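Local coordinates for protein beta-galactosidase (Trichoderma reesei, PDB 3OG2) that probably hydrolyses terminal non-reducing beta-D-galactose residues in beta-D-galactosides, as a glycoside hydrolase of family 35, at residues A[48-53]-A[121-126]. Residues are numbered along the deposited sequence; the frame is centred on the assembly and turned at random.
Sequences HPFRLP and AEVSGG
R51 reaches A121 on a side chain that runs extended from CG to NE (chi2 170°, chi3 155°), while F50, which touches V123, has CG between its backbone N and carbonyl carbon (chi1 55°). Both loops belong to the TIM barrel of this family 35 enzyme: 48-53 follows strand 38-47, with a short 3-10 turn at 49-51, and 121-126 comes after strand 110-116. The guanidinium meets the A121 carbonyl end-on. Its NH1 and NH2 both donate hydrogen bonds to A121 O, each 2.9 Å long, a two-pronged grip on one buried oxygen that lies in the guanidinium plane. NH1 also donates to ND1 of H48 at 2.9 Å, close to the imidazole plane, and NE2 of that ring is bonded to E46. N329 OD1 takes another bond from NH2, and Y342 makes a cation-pi contact with R51 while its hydroxyl is hydrogen-bonded to OE1 of E122, so the rotation of the guanidinium is well fixed. An alanine in place of R51 would probably leave A121 O and H48 ND1 without these donors and open a gap beside V123 CG1. The 121-126 loop matters for the sugar site: A121 and E122 bind beta-D-galactose in another structure of this protein, and here a glycerol, probably from the crystallisation liquor, is hydrogen-bonded to A121 N and E122 OE2. On one face of the guanidinium the packing turns apolar: V123 CG1 lies over it, offset toward its rim and 3.5 Å from R51 NH2, and touches F50 CE1 at 3.7 Å.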
ATOM      1  N   HIS A  48       4.697  -1.264  -2.191  1.00  6.37           N
ATOM      2  CA  HIS A  48       5.974  -1.402  -1.462  1.00  6.85           C
ATOM      3  C   HIS A  48       6.452  -2.824  -1.619  1.00  6.42           C
ATOM      4  O   HIS A  48       5.833  -3.738  -1.099  1.00  8.01           O
ATOM      5  CB  HIS A  48       5.803  -1.099   0.015  1.00  7.18           C
ATOM      6  CG  HIS A  48       5.442   0.357   0.223  1.00  6.30           C
ATOM      7  ND1 HIS A  48       4.967   0.837   1.387  1.00  6.94           N
ATOM      8  CD2 HIS A  48       5.563   1.386  -0.670  1.00  6.42           C
ATOM      9  CE1 HIS A  48       4.765   2.161   1.208  1.00  6.28           C
ATOM     10  NE2 HIS A  48       5.109   2.514  -0.022  1.00  6.68           N
ATOM     11  N   PRO A  49       7.525  -3.063  -2.379  1.00  7.59           N
ATOM     12  CA  PRO A  49       7.925  -4.449  -2.700  1.00  7.99           C
ATOM     13  C   PRO A  49       8.174  -5.261  -1.447  1.00  7.29           C
ATOM     14  O   PRO A  49       7.893  -6.466  -1.430  1.00  8.60           O
ATOM     15  CB  PRO A  49       9.182  -4.290  -3.553  1.00 10.82           C
ATOM     16  CG  PRO A  49       9.607  -2.881  -3.440  1.00 17.24           C
ATOM     17  CD  PRO A  49       8.376  -2.064  -3.066  1.00 10.97           C
ATOM     18  N   PHE A  50       8.708  -4.632  -0.395  1.00  6.87           N
ATOM     19  CA  PHE A  50       9.012  -5.413   0.799  1.00  7.95           C
ATOM     20  C   PHE A  50       7.793  -5.832   1.590  1.00  6.57           C
ATOM     21  O   PHE A  50       7.950  -6.647   2.512  1.00  8.91           O
ATOM     22  CB  PHE A  50       9.991  -4.591   1.681  1.00  8.62           C
ATOM     23  CG  PHE A  50       9.472  -3.209   2.021  1.00  8.04           C
ATOM     24  CD1 PHE A  50       8.620  -3.028   3.108  1.00  8.27           C
ATOM     25  CD2 PHE A  50       9.863  -2.110   1.233  1.00  8.85           C
ATOM     26  CE1 PHE A  50       8.102  -1.773   3.434  1.00  8.51           C
ATOM     27  CE2 PHE A  50       9.316  -0.872   1.560  1.00  9.07           C
ATOM     28  CZ  PHE A  50       8.443  -0.690   2.622  1.00  8.54           C
ATOM     29  N   ARG A  51       6.615  -5.318   1.252  1.00  6.52           N
ATOM     30  CA  ARG A  51       5.370  -5.732   1.930  1.00  7.46           C
ATOM     31  C   ARG A  51       4.659  -6.885   1.203  1.00  7.47           C
ATOM     32  O   ARG A  51       3.602  -7.326   1.647  1.00  8.08           O
ATOM     33  CB  ARG A  51       4.441  -4.540   2.055  1.00  7.43           C
ATOM     34  CG  ARG A  51       4.887  -3.696   3.292  1.00  7.99           C
ATOM     35  CD  ARG A  51       4.171  -2.362   3.359  1.00  7.61           C
ATOM     36  NE  ARG A  51       4.116  -1.841   4.737  1.00  6.83           N
ATOM     37  CZ  ARG A  51       4.314  -0.584   5.088  1.00  6.10           C
ATOM     38  NH1 ARG A  51       4.706   0.376   4.251  1.00  6.42           N
ATOM     39  NH2 ARG A  51       4.126  -0.328   6.379  1.00  6.30           N
ATOM     40  N   LEU A  52       5.296  -7.443   0.164  1.00  7.37           N
ATOM     41  CA  LEU A  52       4.770  -8.591  -0.580  1.00  7.93           C
ATOM     42  C   LEU A  52       5.972  -9.444  -0.976  1.00  7.41           C
ATOM     43  O   LEU A  52       6.515  -9.255  -2.083  1.00  8.55           O
ATOM     44  CB  LEU A  52       3.952  -8.138  -1.811  1.00  7.68           C
ATOM     45  CG  LEU A  52       3.367  -9.304  -2.624  1.00  9.25           C
ATOM     46  CD1 LEU A  52       2.490 -10.205  -1.805  1.00 12.82           C
ATOM     47  CD2 LEU A  52       2.582  -8.735  -3.807  1.00 11.41           C
ATOM     48  N   PRO A  53       6.434 -10.314  -0.086  1.00  7.48           N
ATOM     49  CA  PRO A  53       7.683 -11.069  -0.329  1.00  7.99           C
ATOM     50  C   PRO A  53       7.432 -12.290  -1.184  1.00  9.08           C
ATOM     51  O   PRO A  53       7.898 -13.406  -0.866  1.00 10.94           O
ATOM     52  CB  PRO A  53       8.116 -11.423   1.096  1.00 10.39           C
ATOM     53  CG  PRO A  53       6.796 -11.646   1.825  1.00  9.54           C
ATOM     54  CD  PRO A  53       5.873 -10.568   1.244  1.00  8.19           C
ATOM     55  N   ALA A 121       6.586   5.714   6.187  1.00  6.46           N
ATOM     56  CA  ALA A 121       5.966   4.522   5.613  1.00  6.62           C
ATOM     57  C   ALA A 121       5.275   3.607   6.584  1.00  6.48           C
ATOM     58  O   ALA A 121       4.826   2.494   6.228  1.00  6.91           O
ATOM     59  CB  ALA A 121       6.966   3.693   4.790  1.00  7.14           C
ATOM     60  N   GLU A 122       5.109   4.050   7.824  1.00  6.91           N
ATOM     61  CA  GLU A 122       4.554   3.194   8.887  1.00  6.40           C
ATOM     62  C   GLU A 122       5.328   1.874   9.041  1.00  6.83           C
ATOM     63  O   GLU A 122       4.798   0.845   9.432  1.00  7.29           O
ATOM     64  CB  GLU A 122       3.056   2.936   8.682  1.00  7.54           C
ATOM     65  CG  GLU A 122       2.233   4.227   8.948  1.00  8.24           C
ATOM     66  CD  GLU A 122       2.320   5.233   7.813  1.00  7.91           C
ATOM     67  OE1 GLU A 122       1.932   4.887   6.653  1.00 10.12           O
ATOM     68  OE2 GLU A 122       2.703   6.407   8.068  1.00 10.35           O
ATOM     69  N   VAL A 123       6.639   1.937   8.752  1.00  6.70           N
ATOM     70  CA  VAL A 123       7.531   0.800   8.951  1.00  7.01           C
ATOM     71  C   VAL A 123       8.402   1.075  10.188  1.00  6.10           C
ATOM     72  O   VAL A 123       8.613   2.236  10.591  1.00  6.75           O
ATOM     73  CB  VAL A 123       8.445   0.458   7.762  1.00  6.98           C
ATOM     74  CG1 VAL A 123       7.576   0.178   6.520  1.00  8.02           C
ATOM     75  CG2 VAL A 123       9.524   1.499   7.475  1.00  8.64           C
ATOM     76  N   SER A 124       8.934  -0.015  10.756  1.00  6.28           N
ATOM     77  CA  SER A 124       9.783   0.109  11.940  1.00  6.89           C
ATOM     78  C   SER A 124      10.948   1.076  11.636  1.00  6.25           C
ATOM     79  O   SER A 124      11.625   0.944  10.612  1.00  7.60           O
ATOM     80  CB  SER A 124      10.338  -1.271  12.301  1.00  7.62           C
ATOM     81  OG  SER A 124      11.075  -1.147  13.519  1.00  7.99           O
ATOM     82  N   GLY A 125      11.156   2.029  12.539  1.00  6.32           N
ATOM     83  CA  GLY A 125      12.214   3.051  12.479  1.00  6.96           C
ATOM     84  C   GLY A 125      11.978   4.040  11.351  1.00  6.80           C
ATOM     85  O   GLY A 125      12.900   4.839  11.034  1.00  7.85           O
ATOM     86  N   GLY A 126      10.827   4.026  10.663  1.00  6.43           N
ATOM     87  CA  GLY A 126      10.666   4.793   9.458  1.00  6.42           C
ATOM     88  C   GLY A 126      11.700   4.401   8.381  1.00  6.29           C
ATOM     89  O   GLY A 126      11.954   5.219   7.476  1.00  7.17           O
TER